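Local coordinates for protein COG0546: Predicted phosphatases (Streptococcus pneumoniae, PDB 2AH5) that is of undetermined specific function but belongs to the haloacid dehalogenase-like hydrolases and is predicted to act as a phosphatase, at residues G13-S18 with A83-I89; F26-F30 with S54-L59; I104-K108 with P137-I143; Q176-W182 with Q194-H200. All coordinates share one frame; numbering follows the deposited sequence.

Interaction 1: residues G13-S18 with A83-I89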
loop_
_atom_site.group_PDB
_atom_site.type_symbol
_atom_site.label_atom_id
_atom_site.label_comp_id
_atom_site.label_asym_id
_atom_site.label_seq_id
_atom_site.Cartn_x
_atom_site.Cartn_y
_atom_site.Cartn_z
ATOM N N GLY A 13 0.263 3.521 -3.652
ATOM C CA GLY A 13 -0.812 4.462 -3.387
ATOM C C GLY A 13 -0.555 5.407 -2.236
ATOM O O GLY A 13 -1.340 6.301 -1.999
ATOM N N THR A 14 0.556 5.213 -1.529
ATOM C CA THR A 14 0.910 6.076 -0.408
ATOM C C THR A 14 2.308 6.684 -0.635
ATOM O O THR A 14 2.441 7.892 -0.862
ATOM C CB THR A 14 0.838 5.270 0.920
ATOM O OG1 THR A 14 -0.520 4.883 1.164
ATOM C CG2 THR A 14 1.349 6.087 2.082
ATOM N N LEU A 15 3.338 5.843 -0.614
ATOM C CA LEU A 15 4.697 6.280 -0.937
ATOM C C LEU A 15 4.903 6.314 -2.452
ATOM O O LEU A 15 5.548 7.228 -2.995
ATOM C CB LEU A 15 5.730 5.343 -0.288
ATOM C CG LEU A 15 5.662 5.244 1.236
ATOM C CD1 LEU A 15 6.499 4.093 1.766
ATOM C CD2 LEU A 15 6.094 6.564 1.871
ATOM N N VAL A 16 4.312 5.326 -3.121
ATOM C CA VAL A 16 4.674 5.026 -4.499
ATOM C C VAL A 16 3.468 5.167 -5.402
ATOM O O VAL A 16 2.451 4.519 -5.183
ATOM C CB VAL A 16 5.329 3.610 -4.656
ATOM C CG1 VAL A 16 5.626 3.354 -6.127
ATOM C CG2 VAL A 16 6.645 3.536 -3.834
ATOM N N ASP A 17 3.591 6.033 -6.407
ATOM C CA ASP A 17 2.625 6.075 -7.480
ATOM C C ASP A 17 2.924 4.956 -8.477
ATOM O O ASP A 17 3.610 5.159 -9.498
ATOM C CB ASP A 17 2.582 7.452 -8.183
ATOM C CG ASP A 17 1.471 7.529 -9.207
ATOM O OD1 ASP A 17 0.820 6.488 -9.444
ATOM O OD2 ASP A 17 1.239 8.613 -9.774
ATOM N N SER A 18 2.374 3.787 -8.182
ATOM C CA SER A 18 2.624 2.588 -8.987
ATOM C C SER A 18 1.546 2.452 -10.081
ATOM O O SER A 18 1.464 1.402 -10.735
ATOM C CB SER A 18 2.615 1.361 -8.076
ATOM O OG SER A 18 1.561 1.456 -7.124
ATOM N N ALA A 83 6.553 3.016 -12.224
ATOM C CA ALA A 83 6.207 3.514 -10.901
ATOM C C ALA A 83 7.164 4.658 -10.556
ATOM O O ALA A 83 8.278 4.727 -11.088
ATOM C CB ALA A 83 6.319 2.403 -9.885
ATOM N N GLN A 84 6.709 5.558 -9.692
ATOM C CA GLN A 84 7.473 6.730 -9.315
ATOM C C GLN A 84 6.970 7.201 -7.949
ATOM O O GLN A 84 5.790 7.021 -7.609
ATOM C CB GLN A 84 7.320 7.818 -10.380
ATOM C CG GLN A 84 5.921 8.428 -10.466
ATOM C CD GLN A 84 5.714 9.284 -11.721
ATOM O OE1 GLN A 84 5.720 8.770 -12.859
ATOM N NE2 GLN A 84 5.511 10.579 -11.523
ATOM N N LEU A 85 7.849 7.791 -7.145
ATOM C CA LEU A 85 7.396 8.342 -5.870
ATOM C C LEU A 85 6.378 9.441 -6.102
ATOM O O LEU A 85 6.465 10.177 -7.095
ATOM C CB LEU A 85 8.570 8.910 -5.075
ATOM C CG LEU A 85 9.660 7.908 -4.701
ATOM C CD1 LEU A 85 10.761 8.636 -3.934
ATOM C CD2 LEU A 85 9.120 6.760 -3.861
ATOM N N PHE A 86 5.426 9.573 -5.187
ATOM C CA PHE A 86 4.569 10.757 -5.196
ATOM C C PHE A 86 5.416 11.999 -4.866
ATOM O O PHE A 86 6.478 11.882 -4.257
ATOM C CB PHE A 86 3.416 10.613 -4.179
ATOM C CG PHE A 86 2.309 9.732 -4.653
ATOM C CD1 PHE A 86 1.392 10.193 -5.624
ATOM C CD2 PHE A 86 2.156 8.444 -4.144
ATOM C CE1 PHE A 86 0.358 9.377 -6.066
ATOM C CE2 PHE A 86 1.102 7.612 -4.604
ATOM C CZ PHE A 86 0.209 8.103 -5.559
ATOM N N PRO A 87 4.956 13.192 -5.285
ATOM C CA PRO A 87 5.735 14.411 -4.978
ATOM C C PRO A 87 5.975 14.579 -3.473
ATOM O O PRO A 87 5.117 14.190 -2.706
ATOM C CB PRO A 87 4.830 15.521 -5.494
ATOM C CG PRO A 87 4.016 14.852 -6.612
ATOM C CD PRO A 87 3.739 13.477 -6.077
ATOM N N GLN A 88 7.129 15.123 -3.062
ATOM C CA GLN A 88 7.429 15.418 -1.640
ATOM C C GLN A 88 7.597 14.182 -0.709
ATOM O O GLN A 88 7.789 14.315 0.520
ATOM C CB GLN A 88 6.366 16.382 -1.060
ATOM C CG GLN A 88 6.172 17.692 -1.829
ATOM C CD GLN A 88 7.467 18.461 -2.019
ATOM O OE1 GLN A 88 7.953 18.614 -3.145
ATOM N NE2 GLN A 88 8.045 18.923 -0.919
ATOM N N ILE A 89 7.526 12.975 -1.267
ATOM C CA ILE A 89 7.687 11.783 -0.423
ATOM C C ILE A 89 9.092 11.676 0.189
ATOM O O ILE A 89 9.230 11.362 1.372
ATOM C CB ILE A 89 7.298 10.455 -1.164
ATOM C CG1 ILE A 89 5.789 10.392 -1.396
ATOM C CG2 ILE A 89 7.750 9.233 -0.355
ATOM C CD1 ILE A 89 4.888 10.382 -0.088
#
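Asp17 and Phe86 each lose more surface to this contact than any other residue, and they meet at about a right angle. Asp17 CB stands over one face of the Phe86 ring, 3.6 Å from the centroid and 15° off the normal, a CH-pi contact displaced toward the rim. With its CG anti to the backbone N (chi1 -174°), the aspartate lays its carboxylate almost parallel to the ring, and CG comes to 3.8 Å from Phe86 CE1. Asp17 OD1 is hydrogen-bonded to Ser19 OG.

The two segments pair here as a two-stranded antiparallel ribbon. Asp17 and Gln84 are its hydrogen-bonded pair: Asp17 N gives a short but bent bond to Gln84 O (2.7 Å, 135°), and Gln84 N returns one to Asp17 O (3.1 Å). A straighter bond runs from Phe86 N to Leu15 O (3.2 Å). Leu15, the next most buried, sets CD2 against Ile89 CG2 at 3.8 Å, on the side where Leu93 and Phe126 also pack.

Asp10, Asp12 and Thr14 fit the DxDx(T/V) motif of the family, and the ribbon that follows is consistent with the flap of haloacid dehalogenase-like folds, here opened by the helical insertion between its strands. The chemistry divides the work: three backbone bonds set the register, while an apolar ring face takes the methylene of an aspartate, one of whose carboxylate oxygens is bound to Ser19.

Interaction 2: residues F26-F30 with S54-L59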
loop_
_atom_site.group_PDB
_atom_site.type_symbol
_atom_site.label_atom_id
_atom_site.label_comp_id
_atom_site.label_asym_id
_atom_site.label_seq_id
_atom_site.Cartn_x
_atom_site.Cartn_y
_atom_site.Cartn_z
ATOM N N PHE A 26 -2.966 -4.846 -15.697
ATOM C CA PHE A 26 -4.370 -5.220 -15.949
ATOM C C PHE A 26 -4.711 -5.286 -17.440
ATOM O O PHE A 26 -5.299 -6.266 -17.916
ATOM C CB PHE A 26 -5.349 -4.300 -15.235
ATOM C CG PHE A 26 -5.553 -4.672 -13.809
ATOM C CD1 PHE A 26 -5.098 -3.834 -12.807
ATOM C CD2 PHE A 26 -6.163 -5.890 -13.473
ATOM C CE1 PHE A 26 -5.267 -4.172 -11.473
ATOM C CE2 PHE A 26 -6.351 -6.237 -12.107
ATOM C CZ PHE A 26 -5.879 -5.379 -11.123
ATOM N N THR A 27 -4.303 -4.265 -18.169
ATOM C CA THR A 27 -4.685 -4.173 -19.599
ATOM C C THR A 27 -3.938 -5.234 -20.424
ATOM O O THR A 27 -4.477 -5.749 -21.415
ATOM C CB THR A 27 -4.492 -2.749 -20.183
ATOM O OG1 THR A 27 -3.122 -2.377 -20.083
ATOM C CG2 THR A 27 -5.368 -1.692 -19.416
ATOM N N TYR A 28 -2.697 -5.536 -20.034
ATOM C CA TYR A 28 -1.975 -6.672 -20.654
ATOM C C TYR A 28 -2.765 -7.957 -20.474
ATOM O O TYR A 28 -2.873 -8.781 -21.403
ATOM C CB TYR A 28 -0.541 -6.844 -20.074
ATOM C CG TYR A 28 0.173 -8.038 -20.685
ATOM C CD1 TYR A 28 0.636 -7.984 -22.001
ATOM C CD2 TYR A 28 0.298 -9.251 -19.978
ATOM C CE1 TYR A 28 1.280 -9.087 -22.590
ATOM C CE2 TYR A 28 0.938 -10.362 -20.556
ATOM C CZ TYR A 28 1.409 -10.267 -21.864
ATOM O OH TYR A 28 2.008 -11.351 -22.471
ATOM N N THR A 29 -3.304 -8.150 -19.266
ATOM C CA THR A 29 -4.078 -9.359 -18.965
ATOM C C THR A 29 -5.329 -9.465 -19.822
ATOM O O THR A 29 -5.568 -10.497 -20.427
ATOM C CB THR A 29 -4.403 -9.475 -17.460
ATOM O OG1 THR A 29 -3.173 -9.409 -16.728
ATOM C CG2 THR A 29 -5.102 -10.838 -17.141
ATOM N N PHE A 30 -6.117 -8.397 -19.875
ATOM C CA PHE A 30 -7.312 -8.379 -20.722
ATOM C C PHE A 30 -6.991 -8.556 -22.213
ATOM O O PHE A 30 -7.734 -9.270 -22.913
ATOM C CB PHE A 30 -8.144 -7.128 -20.454
ATOM C CG PHE A 30 -8.585 -6.998 -19.002
ATOM C CD1 PHE A 30 -9.274 -8.033 -18.371
ATOM C CD2 PHE A 30 -8.320 -5.843 -18.286
ATOM C CE1 PHE A 30 -9.693 -7.915 -17.017
ATOM C CE2 PHE A 30 -8.715 -5.716 -16.949
ATOM C CZ PHE A 30 -9.401 -6.764 -16.313
ATOM N N SER A 54 -10.588 -8.301 -7.678
ATOM C CA SER A 54 -10.756 -7.436 -8.839
ATOM C C SER A 54 -11.109 -8.200 -10.099
ATOM O O SER A 54 -12.074 -7.847 -10.773
ATOM C CB SER A 54 -9.515 -6.577 -9.066
ATOM O OG SER A 54 -9.378 -5.654 -7.994
ATOM N N PHE A 55 -10.327 -9.229 -10.427
ATOM C CA PHE A 55 -10.608 -10.041 -11.616
ATOM C C PHE A 55 -11.975 -10.729 -11.538
ATOM O O PHE A 55 -12.634 -10.927 -12.556
ATOM C CB PHE A 55 -9.513 -11.083 -11.855
ATOM C CG PHE A 55 -8.265 -10.528 -12.521
ATOM C CD1 PHE A 55 -7.013 -10.754 -11.959
ATOM C CD2 PHE A 55 -8.342 -9.821 -13.724
ATOM C CE1 PHE A 55 -5.854 -10.280 -12.568
ATOM C CE2 PHE A 55 -7.184 -9.331 -14.340
ATOM C CZ PHE A 55 -5.934 -9.555 -13.756
ATOM N N ALA A 56 -12.397 -11.096 -10.334
ATOM C CA ALA A 56 -13.748 -11.655 -10.167
ATOM C C ALA A 56 -14.845 -10.682 -10.639
ATOM O O ALA A 56 -15.886 -11.111 -11.135
ATOM C CB ALA A 56 -13.983 -12.108 -8.727
ATOM N N THR A 57 -14.612 -9.375 -10.539
ATOM C CA THR A 57 -15.616 -8.416 -11.008
ATOM C C THR A 57 -15.869 -8.439 -12.523
ATOM O O THR A 57 -16.934 -8.003 -12.980
ATOM C CB THR A 57 -15.355 -6.968 -10.522
ATOM O OG1 THR A 57 -14.185 -6.439 -11.152
ATOM C CG2 THR A 57 -15.211 -6.921 -8.991
ATOM N N CYS A 58 -14.920 -8.955 -13.304
ATOM C CA CYS A 58 -15.017 -8.826 -14.762
ATOM C C CYS A 58 -14.687 -10.074 -15.579
ATOM O O CYS A 58 -14.734 -10.035 -16.807
ATOM C CB CYS A 58 -14.154 -7.647 -15.235
ATOM S SG CYS A 58 -12.477 -7.703 -14.601
ATOM N N LEU A 59 -14.322 -11.163 -14.906
ATOM C CA LEU A 59 -13.988 -12.414 -15.574
ATOM C C LEU A 59 -14.772 -13.576 -14.980
ATOM O O LEU A 59 -15.214 -13.518 -13.837
ATOM C CB LEU A 59 -12.488 -12.713 -15.457
ATOM C CG LEU A 59 -11.472 -11.783 -16.106
ATOM C CD1 LEU A 59 -10.071 -12.292 -15.774
ATOM C CD2 LEU A 59 -11.676 -11.673 -17.617
#
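The Phe55 ring is the hub of this contact, taking Phe26 on one face and Phe30 near its edge. Phe26 comes in edge first: the ring centroids lie 5.2 Å apart with planes at 62°, an offset edge-to-face pair. Its CE2 sits above the Phe55 face, toward the rim. Phe30 meets the same ring obliquely, with Phe30 CZ 3.9 Å from Phe55 CE2 and the planes turned by 75°. Thr29, on the same helix as Phe26 and Phe30, adds a methyl group, CG2 lying 3.7 Å from Phe55 CZ. That methyl is anti to the backbone N, whereas OG1 turns back along the helix to bond Ala25 O.

The three phenylalanines form an aromatic cluster between helices 19-33 and 51-56, in the helical part of the chain inserted between strands 16-17 and 84-85, a position consistent with a C1-type cap in haloacid dehalogenase-like proteins. Tyr71 of helix 64-79 and Phe46 extend the cluster around Phe26.

Toward Cys58 and Leu59 the packing thins and becomes partly exposed. Cys58 SG still lies 3.6 Å from Phe30 CZ, an oblique sulfur-aromatic approach, but Leu59 CD2 only reaches Phe30 CE1 at 4.3 Å, at the ring edge. On this looser side exposed Thr57 donates a hydrogen bond from OG1 to Ser54 O, 2.6 Å, in the carbonyl plane.

Interaction 3: residues I104-K108 with P137-I143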
loop_
_atom_site.group_PDB
_atom_site.type_symbol
_atom_site.label_atom_id
_atom_site.label_comp_id
_atom_site.label_asym_id
_atom_site.label_seq_id
_atom_site.Cartn_x
_atom_site.Cartn_y
_atom_site.Cartn_z
ATOM N N ILE A 104 7.732 -0.308 6.382
ATOM C CA ILE A 104 6.673 -0.556 5.422
ATOM C C ILE A 104 5.843 -1.773 5.856
ATOM O O ILE A 104 6.400 -2.831 6.224
ATOM C CB ILE A 104 7.243 -0.735 4.003
ATOM C CG1 ILE A 104 7.724 0.623 3.488
ATOM C CG2 ILE A 104 6.202 -1.304 3.069
ATOM C CD1 ILE A 104 8.722 0.519 2.353
ATOM N N THR A 105 4.519 -1.613 5.756
ATOM C CA THR A 105 3.520 -2.692 5.992
ATOM C C THR A 105 2.550 -2.758 4.801
ATOM O O THR A 105 1.658 -1.921 4.670
ATOM C CB THR A 105 2.724 -2.474 7.288
ATOM O OG1 THR A 105 2.156 -1.150 7.291
ATOM C CG2 THR A 105 3.590 -2.648 8.471
ATOM N N THR A 106 2.777 -3.716 3.900
ATOM C CA THR A 106 2.042 -3.769 2.646
ATOM C C THR A 106 1.489 -5.183 2.419
ATOM O O THR A 106 1.975 -6.139 3.008
ATOM C CB THR A 106 2.962 -3.381 1.441
ATOM O OG1 THR A 106 2.194 -3.392 0.220
ATOM C CG2 THR A 106 4.187 -4.346 1.330
ATOM N N THR A 107 0.480 -5.311 1.554
ATOM C CA THR A 107 0.040 -6.654 1.174
ATOM C C THR A 107 0.632 -7.053 -0.177
ATOM O O THR A 107 0.334 -8.133 -0.667
ATOM C CB THR A 107 -1.481 -6.822 1.173
ATOM O OG1 THR A 107 -2.060 -5.779 0.390
ATOM C CG2 THR A 107 -2.032 -6.782 2.597
ATOM N N LYS A 108 1.474 -6.201 -0.772
ATOM C CA LYS A 108 2.428 -6.666 -1.803
ATOM C C LYS A 108 3.325 -7.737 -1.161
ATOM O O LYS A 108 3.598 -7.663 0.046
ATOM C CB LYS A 108 3.315 -5.513 -2.297
ATOM C CG LYS A 108 3.872 -5.668 -3.702
ATOM C CD LYS A 108 4.052 -4.296 -4.346
ATOM C CE LYS A 108 3.601 -4.346 -5.815
ATOM N NZ LYS A 108 3.030 -3.063 -6.303
ATOM N N PRO A 137 -1.178 -13.069 5.514
ATOM C CA PRO A 137 -1.906 -12.902 4.237
ATOM C C PRO A 137 -2.602 -11.544 4.012
ATOM O O PRO A 137 -2.710 -11.068 2.856
ATOM C CB PRO A 137 -2.931 -14.043 4.256
ATOM C CG PRO A 137 -2.791 -14.718 5.551
ATOM C CD PRO A 137 -1.872 -13.979 6.439
ATOM N N HIS A 138 -3.072 -10.910 5.077
ATOM C CA HIS A 138 -3.814 -9.646 4.930
ATOM C C HIS A 138 -3.177 -8.533 5.728
ATOM O O HIS A 138 -2.256 -8.772 6.497
ATOM C CB HIS A 138 -5.272 -9.804 5.368
ATOM C CG HIS A 138 -5.995 -10.886 4.636
ATOM N ND1 HIS A 138 -6.483 -12.009 5.267
ATOM C CD2 HIS A 138 -6.293 -11.026 3.325
ATOM C CE1 HIS A 138 -7.072 -12.788 4.375
ATOM N NE2 HIS A 138 -6.973 -12.213 3.191
ATOM N N LYS A 139 -3.710 -7.322 5.563
ATOM C CA LYS A 139 -3.121 -6.134 6.201
ATOM C C LYS A 139 -2.944 -6.275 7.714
ATOM O O LYS A 139 -1.860 -5.954 8.248
ATOM C CB LYS A 139 -3.916 -4.857 5.826
ATOM C CG LYS A 139 -3.267 -3.508 6.209
ATOM C CD LYS A 139 -1.814 -3.355 5.728
ATOM C CE LYS A 139 -1.636 -2.729 4.329
ATOM N NZ LYS A 139 -2.595 -3.107 3.297
ATOM N N ALA A 140 -3.972 -6.761 8.420
ATOM C CA ALA A 140 -3.846 -6.930 9.880
ATOM C C ALA A 140 -2.673 -7.849 10.282
ATOM O O ALA A 140 -1.949 -7.560 11.236
ATOM C CB ALA A 140 -5.178 -7.444 10.499
ATOM N N ASP A 141 -2.512 -8.963 9.565
ATOM C CA ASP A 141 -1.424 -9.928 9.849
ATOM C C ASP A 141 -0.034 -9.298 9.654
ATOM O O ASP A 141 0.892 -9.493 10.476
ATOM C CB ASP A 141 -1.582 -11.144 8.950
ATOM C CG ASP A 141 -2.979 -11.743 9.034
ATOM O OD1 ASP A 141 -3.389 -12.128 10.145
ATOM O OD2 ASP A 141 -3.676 -11.778 8.000
ATOM N N VAL A 142 0.090 -8.490 8.603
ATOM C CA VAL A 142 1.343 -7.791 8.316
ATOM C C VAL A 142 1.667 -6.805 9.452
ATOM O O VAL A 142 2.791 -6.755 9.963
ATOM C CB VAL A 142 1.264 -7.077 6.927
ATOM C CG1 VAL A 142 2.536 -6.300 6.645
ATOM C CG2 VAL A 142 1.017 -8.110 5.807
ATOM N N ILE A 143 0.655 -6.057 9.874
ATOM C CA ILE A 143 0.793 -5.095 10.975
ATOM C C ILE A 143 1.186 -5.841 12.268
ATOM O O ILE A 143 2.135 -5.435 12.966
ATOM C CB ILE A 143 -0.523 -4.294 11.167
ATOM C CG1 ILE A 143 -0.775 -3.361 9.970
ATOM C CG2 ILE A 143 -0.531 -3.527 12.482
ATOM C CD1 ILE A 143 -2.083 -2.583 9.974
HETATM O O HOH W 1 -0.916 -2.809 1.001
#
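Lys139 curls its side chain back against strand 104-106, bringing CE to 3.4 Å from Thr105 O. CG starts anti to the backbone N (chi1 -169°), but the chain then bends at chi2, chi3 and chi4, which carries the ammonium group across the strand end. There Lys139 NZ donates to a water at 2.9 Å that also accepts from Thr107 N, where the chain turns a corner at Thr107 and Lys108.

Thr107 crosses Lys139 at about a right angle and presents its methyl: CG2 rests 3.5 Å from Lys139 N, at the first turn of helix 139-149. Its chi1 of 52° holds OG1 between the backbone N and the carbonyl carbon, leaving CG2 to face the helix start. One turn further on, both methyls of Val142 rest against Thr106 O, CG2 at 3.6 Å from it, while CG1 also lies 3.9 Å from Thr105 CB. Thr106 closes an ST turn, its OG1 accepting from Lys108 N.

In this strand-helix packing of the Rossmann-like core, Thr106 and Lys139 have positions consistent with the family's motif II threonine and motif III lysine, beside the loop where Lys108 salt-bridges Asp12. Lys139 NZ also has a long, weak ion pair with Asp166. No direct hydrogen bond crosses the contact; methyl packing, the lysine chain lying along Thr105 O and one bridging water join the two segments.

Interaction 4: residues Q176-W182 with Q194-H200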
loop_
_atom_site.group_PDB
_atom_site.type_symbol
_atom_site.label_atom_id
_atom_site.label_comp_id
_atom_site.label_asym_id
_atom_site.label_seq_id
_atom_site.Cartn_x
_atom_site.Cartn_y
_atom_site.Cartn_z
ATOM N N GLN A 176 -2.986 3.380 15.579
ATOM C CA GLN A 176 -3.656 4.562 15.058
ATOM C C GLN A 176 -3.631 4.528 13.513
ATOM O O GLN A 176 -2.869 3.769 12.911
ATOM C CB GLN A 176 -2.989 5.819 15.570
ATOM C CG GLN A 176 -3.319 6.172 17.042
ATOM C CD GLN A 176 -2.723 7.489 17.430
ATOM O OE1 GLN A 176 -2.813 8.462 16.676
ATOM N NE2 GLN A 176 -2.079 7.534 18.594
ATOM N N LYS A 177 -4.482 5.343 12.894
ATOM C CA LYS A 177 -4.631 5.374 11.426
ATOM C C LYS A 177 -4.613 6.811 10.952
ATOM O O LYS A 177 -5.351 7.669 11.475
ATOM C CB LYS A 177 -5.901 4.631 10.947
ATOM C CG LYS A 177 -7.031 4.539 11.990
ATOM C CD LYS A 177 -8.330 3.995 11.392
ATOM C CE LYS A 177 -9.261 3.413 12.447
ATOM N NZ LYS A 177 -9.840 4.454 13.375
ATOM N N LEU A 178 -3.735 7.060 9.982
ATOM C CA LEU A 178 -3.603 8.358 9.353
ATOM C C LEU A 178 -3.946 8.204 7.869
ATOM O O LEU A 178 -3.198 7.548 7.105
ATOM C CB LEU A 178 -2.179 8.885 9.522
ATOM C CG LEU A 178 -1.948 10.385 9.228
ATOM C CD1 LEU A 178 -0.685 10.847 9.924
ATOM C CD2 LEU A 178 -1.919 10.729 7.746
ATOM N N ALA A 179 -5.083 8.774 7.469
ATOM C CA ALA A 179 -5.567 8.634 6.089
ATOM C C ALA A 179 -4.884 9.642 5.173
ATOM O O ALA A 179 -4.757 10.810 5.523
ATOM C CB ALA A 179 -7.109 8.828 6.008
ATOM N N ILE A 180 -4.492 9.194 3.985
ATOM C CA ILE A 180 -3.945 10.115 2.985
ATOM C C ILE A 180 -4.784 10.052 1.722
ATOM O O ILE A 180 -5.312 8.987 1.371
ATOM C CB ILE A 180 -2.431 9.886 2.714
ATOM C CG1 ILE A 180 -2.165 8.581 1.913
ATOM C CG2 ILE A 180 -1.640 10.031 4.057
ATOM C CD1 ILE A 180 -2.209 8.772 0.365
ATOM N N THR A 181 -4.935 11.196 1.054
ATOM C CA THR A 181 -5.905 11.292 -0.036
ATOM C C THR A 181 -5.275 11.624 -1.390
ATOM O O THR A 181 -6.007 11.866 -2.361
ATOM C CB THR A 181 -7.004 12.339 0.283
ATOM O OG1 THR A 181 -6.391 13.625 0.390
ATOM C CG2 THR A 181 -7.704 12.027 1.609
ATOM N N TRP A 182 -3.938 11.670 -1.445
ATOM C CA TRP A 182 -3.203 11.905 -2.706
ATOM C C TRP A 182 -3.053 10.608 -3.509
ATOM O O TRP A 182 -2.472 10.607 -4.610
ATOM C CB TRP A 182 -1.823 12.544 -2.451
ATOM C CG TRP A 182 -0.833 11.663 -1.736
ATOM C CD1 TRP A 182 -0.166 10.577 -2.252
ATOM C CD2 TRP A 182 -0.371 11.814 -0.388
ATOM N NE1 TRP A 182 0.676 10.042 -1.299
ATOM C CE2 TRP A 182 0.560 10.771 -0.143
ATOM C CE3 TRP A 182 -0.665 12.716 0.643
ATOM C CZ2 TRP A 182 1.192 10.599 1.094
ATOM C CZ3 TRP A 182 -0.032 12.544 1.879
ATOM C CH2 TRP A 182 0.889 11.501 2.093
ATOM N N GLN A 194 -13.058 6.801 10.550
ATOM C CA GLN A 194 -12.648 7.661 11.680
ATOM C C GLN A 194 -11.104 7.690 11.877
ATOM O O GLN A 194 -10.588 7.273 12.943
ATOM C CB GLN A 194 -13.363 7.264 13.004
ATOM C CG GLN A 194 -14.906 7.400 12.979
ATOM C CD GLN A 194 -15.574 6.391 12.061
ATOM O OE1 GLN A 194 -15.360 5.177 12.177
ATOM N NE2 GLN A 194 -16.409 6.895 11.146
ATOM N N PRO A 195 -10.358 8.150 10.845
ATOM C CA PRO A 195 -8.908 8.243 11.037
ATOM C C PRO A 195 -8.535 9.231 12.130
ATOM O O PRO A 195 -9.268 10.192 12.409
ATOM C CB PRO A 195 -8.386 8.776 9.693
ATOM C CG PRO A 195 -9.563 9.386 9.031
ATOM C CD PRO A 195 -10.767 8.619 9.503
ATOM N N ASP A 196 -7.353 9.048 12.679
ATOM C CA ASP A 196 -6.842 9.917 13.731
ATOM C C ASP A 196 -6.329 11.245 13.216
ATOM O O ASP A 196 -6.251 12.223 13.954
ATOM C CB ASP A 196 -5.768 9.180 14.521
ATOM C CG ASP A 196 -6.329 7.961 15.227
ATOM O OD1 ASP A 196 -7.151 8.146 16.160
ATOM O OD2 ASP A 196 -6.022 6.828 14.808
ATOM N N TYR A 197 -5.976 11.267 11.936
ATOM C CA TYR A 197 -5.473 12.459 11.261
ATOM C C TYR A 197 -5.626 12.195 9.769
ATOM O O TYR A 197 -5.690 11.034 9.332
ATOM C CB TYR A 197 -4.010 12.679 11.620
ATOM C CG TYR A 197 -3.436 13.995 11.141
ATOM C CD1 TYR A 197 -3.543 15.169 11.921
ATOM C CD2 TYR A 197 -2.756 14.062 9.929
ATOM C CE1 TYR A 197 -2.989 16.380 11.480
ATOM C CE2 TYR A 197 -2.205 15.261 9.477
ATOM C CZ TYR A 197 -2.326 16.398 10.251
ATOM O OH TYR A 197 -1.778 17.555 9.751
ATOM N N ILE A 198 -5.705 13.268 8.980
ATOM C CA ILE A 198 -5.876 13.113 7.530
ATOM C C ILE A 198 -4.987 14.113 6.797
ATOM O O ILE A 198 -4.756 15.207 7.299
ATOM C CB ILE A 198 -7.375 13.228 7.085
ATOM C CG1 ILE A 198 -7.544 12.894 5.592
ATOM C CG2 ILE A 198 -7.938 14.575 7.418
ATOM C CD1 ILE A 198 -8.946 12.293 5.237
ATOM N N ALA A 199 -4.476 13.731 5.630
ATOM C CA ALA A 199 -3.597 14.610 4.854
ATOM C C ALA A 199 -3.858 14.473 3.378
ATOM O O ALA A 199 -3.877 13.366 2.849
ATOM C CB ALA A 199 -2.118 14.306 5.121
ATOM N N HIS A 200 -3.974 15.603 2.693
ATOM C CA HIS A 200 -4.057 15.554 1.230
ATOM C C HIS A 200 -2.709 15.797 0.525
ATOM O O HIS A 200 -2.604 15.636 -0.695
ATOM C CB HIS A 200 -5.180 16.469 0.674
ATOM C CG HIS A 200 -4.890 17.936 0.750
ATOM N ND1 HIS A 200 -4.940 18.648 1.928
ATOM C CD2 HIS A 200 -4.596 18.835 -0.219
ATOM C CE1 HIS A 200 -4.662 19.920 1.687
ATOM N NE2 HIS A 200 -4.437 20.056 0.393
HETATM O O HOH W 2 -7.884 4.898 15.463
#
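Strands 176-180 and 197-199 are the two strands of a beta-alpha-beta unit whose crossover is helix 187-191, and they run parallel at one edge of the central Rossmann-like sheet. The ladder alternates across the strands: Ala179 N donates to Tyr197 O (3.0 Å), Ala199 N to Ala179 O (2.9 Å) and Thr181 N to Ala199 O (3.0 Å).

On one face Leu178 and Tyr197 lie side by side, pointing the same way, with CD1 and CD2 respectively 3.8 Å apart. The other face carries Ala179 and Ile198, where Ile198 CD1 also crosses the methyl of Thr181, 3.8 Å from its CG2.

Near the start of the pairing, Asp196 clasps Lys177 at two backbone points: its N binds Lys177 O at 2.7 Å, and OD2 takes Lys177 N at 2.9 Å through the anti lone pair. Lys177 NZ donates to Gln194 O at 2.9 Å from above the carbonyl plane and also bonds Tyr193 O, and a water links it to Asp196 OD2.

Along the chain, interaction 2 falls between the two halves of interaction 1, and interactions 3 and 4 follow in turn. Interactions 3 and 4 both reach the six-stranded parallel sheet, their centres about 18 Å apart, with 4 at its 197-199 edge. Interaction 1 touches both: Leu15 packs on Ile104, and Thr14 O lies 2.8 Å from Trp182 NE1, a probable hydrogen bond, while Phe86 also meets the Trp182 ring edge-to-face. Interaction 2 stands apart, its centre about 30 Å from that of interaction 4, in the helical insertion. The two-stranded ribbon therefore marks where that cap-like insertion leaves and rejoins the core, beside the probable catalytic loop.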